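Local coordinates for protein uroporphyrinogen III synthase (Thermus thermophilus, PDB 1WCW) that probably closes the linear tetrapyrrole hydroxymethylbilane into the macrocycle uroporphyrinogen III, with inversion of its last pyrrole ring, at residues A134-Y139 / P144-A149; F197-A202 / W232-F237. All blocks are in the same frame, centred on the assembly; numbering follows the deposited sequence.

Contact 1 of 2, residues A134-Y139 / P144-A149; sequences AALQLY and PLLENA
L136 of the strand meets L146 and E147 of the following helix, inside a beta-alpha-beta unit made of strand 132-137, helix 144-152 and strand 155-167. The closest touch is that of the L136 CD2 methyl with E147 CG, at 3.6 Å, so that the CG methylene of the glutamate rests against this one methyl, with the carboxylate carbon next nearest. L136 turns CG anti to its own nitrogen (chi1 171°), and the two methyls divide the work: CD2 goes to the glutamate, while CD1 lies 4.2 Å from L146 CD2. No hydrogen bond links the segments, and the contact is apolar packing. L138, two residues on and just past the end of the strand, brings CD1 to 4.1 Å from E147 OE2, its side chain crossing the glutamate at nearly a right angle. Its other methyl, L138 CD2, sits 3.8 Å from L136 CD2, so the two leucines pack side by side against the glutamate. A bend at chi2 (-147°) carries the E147 carboxylate toward L138.

In the second shell, L64 of the neighbouring strand 62-65 touches both L136 and L146, and L123 and S120 of helix 120-123 touch L146. Strand 132-137 itself is fixed on both flanks by backbone hydrogen bonds, from A135 to L62 and L64 and from A134 and L136 to L158 of strand 155-167. L138 also packs against L143 in the connecting loop and P159 in that strand. At the start of the helix, P144 O accepts the backbone N-H of N148 at 2.9 Å and, weakly, its side-chain ND2.

Contact 2 of 2, residues F197-A202 / W232-F237; sequences FLFEGA and WGVKPF
The F199 ring and the W232 indole lie nearly parallel, 16° between their planes, in an offset stack whose F199 and five-membered-ring centroids are 4.6 Å apart, joining helix 192-201 to the Schellman motif that ends helix 223-231. The slide puts each ring beneath the other residue's methylene: F199 CB stands 3.4 Å from the centroid of the W232 six-membered ring, and W232 CB 3.8 Å from the F199 centroid, both CH-pi contacts over a face. With CG anti to its carbonyl carbon (chi1 -76°), W232 lays the indole over F199. At the indole rim, NE1 donates to E196 OE2, fixing the ring's rotation from the preceding turn. E200 CG meets W232 CZ2 obliquely at 4.1 Å, its carboxylate being engaged by K141 in a salt bridge. Replacing W232 by a leucine would probably strip the flat cover from one face of F199 and deprive E196 of its indole donor.

G233, with positive phi, is the C-prime residue of the motif, its N-H bonded to R230 O and V234 N to L229 O, turning the chain toward strand 238-240. L208 and L212 of helix 205-214 touch F199 and V234, respectively. Beyond the indole, V234 CG2 reaches F199 CZ at 3.8 Å.

Following the chain from the N terminus, contact 1 comes first and closes the short loop 140-143 between strand 132-137 and helix 144-152, in the domain built on the mixed sheet. Long strand 155-167 then leads toward the second domain, built on the parallel sheet, where contact 2 closes a larger loop: residues 203-231, holding helix 205-214, strand 217-221 and helix 223-231. The two neither nest nor cross, since contact 1 is complete before contact 2 opens. Their centres lie 24 Å apart and their nearest atoms about 7 Å, without touching. K141, the partner of E200, belongs to the loop that contact 1 closes, so that loop reaches across to the second domain.

Contact 1 of 2, residues A134-Y139 / P144-A149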
loop_
_atom_site.group_PDB
_atom_site.type_symbol
_atom_site.label_atom_id
_atom_site.label_comp_id
_atom_site.label_asym_id
_atom_site.label_seq_id
_atom_site.Cartn_x
_atom_site.Cartn_y
_atom_site.Cartn_z
ATOM N N ALA A 134 13.110 2.873 18.239
ATOM C CA ALA A 134 11.909 2.378 17.538
ATOM C C ALA A 134 12.335 1.937 16.145
ATOM O O ALA A 134 12.763 2.739 15.310
ATOM C CB ALA A 134 10.828 3.479 17.426
ATOM N N ALA A 135 12.141 0.668 15.861
ATOM C CA ALA A 135 12.445 0.101 14.552
ATOM C C ALA A 135 11.197 0.251 13.706
ATOM O O ALA A 135 10.085 -0.099 14.156
ATOM C CB ALA A 135 12.770 -1.360 14.703
ATOM N N LEU A 136 11.333 0.815 12.523
ATOM C CA LEU A 136 10.207 1.075 11.646
ATOM C C LEU A 136 10.438 0.332 10.340
ATOM O O LEU A 136 11.425 0.624 9.617
ATOM C CB LEU A 136 10.107 2.603 11.427
ATOM C CG LEU A 136 9.120 3.032 10.369
ATOM C CD1 LEU A 136 7.711 2.654 10.697
ATOM C CD2 LEU A 136 9.203 4.505 10.267
ATOM N N GLN A 137 9.567 -0.579 9.991
ATOM C CA GLN A 137 9.693 -1.289 8.725
ATOM C C GLN A 137 8.972 -0.486 7.646
ATOM O O GLN A 137 7.779 -0.165 7.779
ATOM C CB GLN A 137 9.040 -2.650 8.873
ATOM C CG GLN A 137 8.969 -3.474 7.566
ATOM C CD GLN A 137 7.607 -3.341 6.880
ATOM O OE1 GLN A 137 7.526 -3.038 5.665
ATOM N NE2 GLN A 137 6.592 -3.577 7.598
ATOM N N LEU A 138 9.698 -0.148 6.575
ATOM C CA LEU A 138 9.246 0.656 5.429
ATOM C C LEU A 138 9.200 -0.202 4.172
ATOM O O LEU A 138 9.604 -1.379 4.140
ATOM C CB LEU A 138 10.281 1.733 5.257
ATOM C CG LEU A 138 10.461 2.646 6.465
ATOM C CD1 LEU A 138 11.728 3.518 6.293
ATOM C CD2 LEU A 138 9.188 3.513 6.632
ATOM N N TYR A 139 8.645 0.405 3.133
ATOM C CA TYR A 139 8.456 -0.259 1.856
ATOM C C TYR A 139 8.792 0.658 0.672
ATOM O O TYR A 139 8.290 0.454 -0.420
ATOM C CB TYR A 139 7.065 -0.799 1.733
ATOM C CG TYR A 139 6.010 0.195 2.069
ATOM C CD1 TYR A 139 5.492 1.088 1.109
ATOM C CD2 TYR A 139 5.475 0.257 3.379
ATOM C CE1 TYR A 139 4.446 2.025 1.428
ATOM C CE2 TYR A 139 4.482 1.147 3.709
ATOM C CZ TYR A 139 3.962 2.034 2.722
ATOM O OH TYR A 139 2.954 2.879 2.995
ATOM N N PRO A 144 6.575 10.329 6.526
ATOM C CA PRO A 144 6.958 11.400 7.440
ATOM C C PRO A 144 6.108 11.635 8.673
ATOM O O PRO A 144 6.646 12.028 9.710
ATOM C CB PRO A 144 7.027 12.631 6.525
ATOM C CG PRO A 144 5.985 12.349 5.510
ATOM C CD PRO A 144 6.188 10.834 5.209
ATOM N N LEU A 145 4.815 11.385 8.561
ATOM C CA LEU A 145 3.974 11.585 9.738
ATOM C C LEU A 145 4.403 10.612 10.833
ATOM O O LEU A 145 4.600 10.994 12.017
ATOM C CB LEU A 145 2.512 11.422 9.329
ATOM C CG LEU A 145 1.472 11.718 10.396
ATOM C CD1 LEU A 145 0.106 11.877 9.740
ATOM C CD2 LEU A 145 1.444 10.609 11.358
ATOM N N LEU A 146 4.654 9.359 10.466
ATOM C CA LEU A 146 5.048 8.353 11.406
ATOM C C LEU A 146 6.416 8.614 11.919
ATOM O O LEU A 146 6.672 8.474 13.128
ATOM C CB LEU A 146 4.972 6.982 10.729
ATOM C CG LEU A 146 4.430 5.779 11.445
ATOM C CD1 LEU A 146 3.158 6.155 12.249
ATOM C CD2 LEU A 146 4.051 4.715 10.381
ATOM N N GLU A 147 7.363 8.930 11.018
ATOM C CA GLU A 147 8.713 9.148 11.446
ATOM C C GLU A 147 8.878 10.295 12.399
ATOM O O GLU A 147 9.572 10.202 13.399
ATOM C CB GLU A 147 9.648 9.341 10.245
ATOM C CG GLU A 147 9.907 8.003 9.637
ATOM C CD GLU A 147 11.308 7.841 9.017
ATOM O OE1 GLU A 147 12.349 8.264 9.592
ATOM O OE2 GLU A 147 11.384 7.241 7.944
ATOM N N ASN A 148 8.147 11.351 12.125
ATOM C CA ASN A 148 8.188 12.495 12.982
ATOM C C ASN A 148 7.486 12.183 14.309
ATOM O O ASN A 148 7.979 12.586 15.396
ATOM C CB ASN A 148 7.549 13.685 12.266
ATOM C CG ASN A 148 8.471 14.272 11.227
ATOM O OD1 ASN A 148 9.592 14.654 11.543
ATOM N ND2 ASN A 148 8.014 14.345 9.986
ATOM N N ALA A 149 6.342 11.483 14.262
ATOM C CA ALA A 149 5.682 11.144 15.533
ATOM C C ALA A 149 6.569 10.242 16.421
ATOM O O ALA A 149 6.633 10.441 17.641
ATOM C CB ALA A 149 4.384 10.471 15.267
#

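Contact 2 of 2, residues F197-A202 / W232-F237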
loop_
_atom_site.group_PDB
_atom_site.type_symbol
_atom_site.label_atom_id
_atom_site.label_comp_id
_atom_site.label_asym_id
_atom_site.label_seq_id
_atom_site.Cartn_x
_atom_site.Cartn_y
_atom_site.Cartn_z
ATOM N N PHE A 197 1.189 7.308 -6.492
ATOM C CA PHE A 197 2.140 7.335 -7.600
ATOM C C PHE A 197 1.553 7.981 -8.826
ATOM O O PHE A 197 2.243 8.738 -9.527
ATOM C CB PHE A 197 2.597 5.912 -7.955
ATOM C CG PHE A 197 3.580 5.285 -6.968
ATOM C CD1 PHE A 197 3.710 3.900 -6.933
ATOM C CD2 PHE A 197 4.373 5.995 -6.149
ATOM C CE1 PHE A 197 4.653 3.266 -6.081
ATOM C CE2 PHE A 197 5.330 5.311 -5.306
ATOM C CZ PHE A 197 5.441 3.968 -5.307
ATOM N N LEU A 198 0.276 7.677 -9.160
ATOM C CA LEU A 198 -0.320 8.324 -10.325
ATOM C C LEU A 198 -0.355 9.820 -10.174
ATOM O O LEU A 198 0.071 10.542 -11.111
ATOM C CB LEU A 198 -1.727 7.728 -10.488
ATOM C CG LEU A 198 -2.507 8.372 -11.619
ATOM C CD1 LEU A 198 -1.826 8.175 -12.996
ATOM C CD2 LEU A 198 -3.898 7.747 -11.698
ATOM N N PHE A 199 -0.863 10.332 -9.062
ATOM C CA PHE A 199 -0.942 11.784 -8.931
ATOM C C PHE A 199 0.398 12.406 -8.741
ATOM O O PHE A 199 0.566 13.551 -9.278
ATOM C CB PHE A 199 -1.871 12.157 -7.761
ATOM C CG PHE A 199 -3.311 12.264 -8.171
ATOM C CD1 PHE A 199 -4.174 11.209 -8.102
ATOM C CD2 PHE A 199 -3.758 13.457 -8.742
ATOM C CE1 PHE A 199 -5.487 11.325 -8.588
ATOM C CE2 PHE A 199 -5.067 13.579 -9.240
ATOM C CZ PHE A 199 -5.906 12.539 -9.152
ATOM N N GLU A 200 1.368 11.764 -8.110
ATOM C CA GLU A 200 2.700 12.402 -7.947
ATOM C C GLU A 200 3.429 12.379 -9.261
ATOM O O GLU A 200 4.345 13.244 -9.429
ATOM C CB GLU A 200 3.547 11.718 -6.867
ATOM C CG GLU A 200 2.997 11.886 -5.444
ATOM C CD GLU A 200 3.772 11.120 -4.409
ATOM O OE1 GLU A 200 4.821 10.564 -4.777
ATOM O OE2 GLU A 200 3.363 11.014 -3.257
ATOM N N GLY A 201 3.115 11.459 -10.165
ATOM C CA GLY A 201 3.831 11.373 -11.420
ATOM C C GLY A 201 3.135 11.948 -12.623
ATOM O O GLY A 201 3.748 11.886 -13.727
ATOM N N ALA A 202 1.932 12.476 -12.506
ATOM C CA ALA A 202 1.231 13.049 -13.667
ATOM C C ALA A 202 1.844 14.345 -14.175
ATOM O O ALA A 202 2.354 15.151 -13.390
ATOM C CB ALA A 202 -0.225 13.331 -13.304
ATOM N N TRP A 232 -6.701 13.616 -2.879
ATOM C CA TRP A 232 -6.299 14.301 -4.103
ATOM C C TRP A 232 -7.488 14.979 -4.758
ATOM O O TRP A 232 -7.344 15.448 -5.881
ATOM C CB TRP A 232 -5.603 13.351 -5.074
ATOM C CG TRP A 232 -4.203 13.042 -4.666
ATOM C CD1 TRP A 232 -3.721 11.944 -3.926
ATOM C CD2 TRP A 232 -3.031 13.822 -4.974
ATOM N NE1 TRP A 232 -2.378 12.014 -3.782
ATOM C CE2 TRP A 232 -1.915 13.156 -4.403
ATOM C CE3 TRP A 232 -2.808 15.022 -5.675
ATOM C CZ2 TRP A 232 -0.595 13.614 -4.522
ATOM C CZ3 TRP A 232 -1.485 15.484 -5.805
ATOM C CH2 TRP A 232 -0.396 14.789 -5.224
ATOM N N GLY A 233 -8.641 15.019 -4.100
ATOM C CA GLY A 233 -9.780 15.699 -4.691
ATOM C C GLY A 233 -10.609 14.856 -5.633
ATOM O O GLY A 233 -11.376 15.392 -6.433
ATOM N N VAL A 234 -10.488 13.523 -5.581
ATOM C CA VAL A 234 -11.282 12.639 -6.409
ATOM C C VAL A 234 -12.205 11.783 -5.590
ATOM O O VAL A 234 -11.762 11.215 -4.572
ATOM C CB VAL A 234 -10.360 11.729 -7.240
ATOM C CG1 VAL A 234 -11.212 10.666 -7.985
ATOM C CG2 VAL A 234 -9.544 12.593 -8.219
ATOM N N LYS A 235 -13.490 11.766 -5.887
ATOM C CA LYS A 235 -14.375 10.901 -5.157
ATOM C C LYS A 235 -14.571 9.578 -5.923
ATOM O O LYS A 235 -15.050 9.592 -7.072
ATOM C CB LYS A 235 -15.760 11.599 -5.020
ATOM C CG LYS A 235 -16.773 10.772 -4.240
ATOM C CD LYS A 235 -18.136 11.442 -4.317
ATOM C CE LYS A 235 -19.234 10.584 -3.788
ATOM N NZ LYS A 235 -19.550 9.496 -4.744
ATOM N N PRO A 236 -14.231 8.427 -5.353
ATOM C CA PRO A 236 -14.420 7.155 -6.078
ATOM C C PRO A 236 -15.864 6.959 -6.428
ATOM O O PRO A 236 -16.777 7.288 -5.605
ATOM C CB PRO A 236 -14.009 6.088 -5.109
ATOM C CG PRO A 236 -13.267 6.795 -4.031
ATOM C CD PRO A 236 -13.668 8.234 -4.018
ATOM N N PHE A 237 -16.131 6.400 -7.593
ATOM C CA PHE A 237 -17.484 6.110 -7.982
ATOM C C PHE A 237 -17.915 4.882 -7.176
ATOM O O PHE A 237 -19.113 4.735 -6.820
ATOM C CB PHE A 237 -17.520 5.759 -9.498
ATOM C CG PHE A 237 -18.883 5.360 -9.993
ATOM C CD1 PHE A 237 -19.838 6.334 -10.225
ATOM C CD2 PHE A 237 -19.181 4.014 -10.206
ATOM C CE1 PHE A 237 -21.112 5.975 -10.674
ATOM C CE2 PHE A 237 -20.463 3.627 -10.654
ATOM C CZ PHE A 237 -21.414 4.628 -10.884
#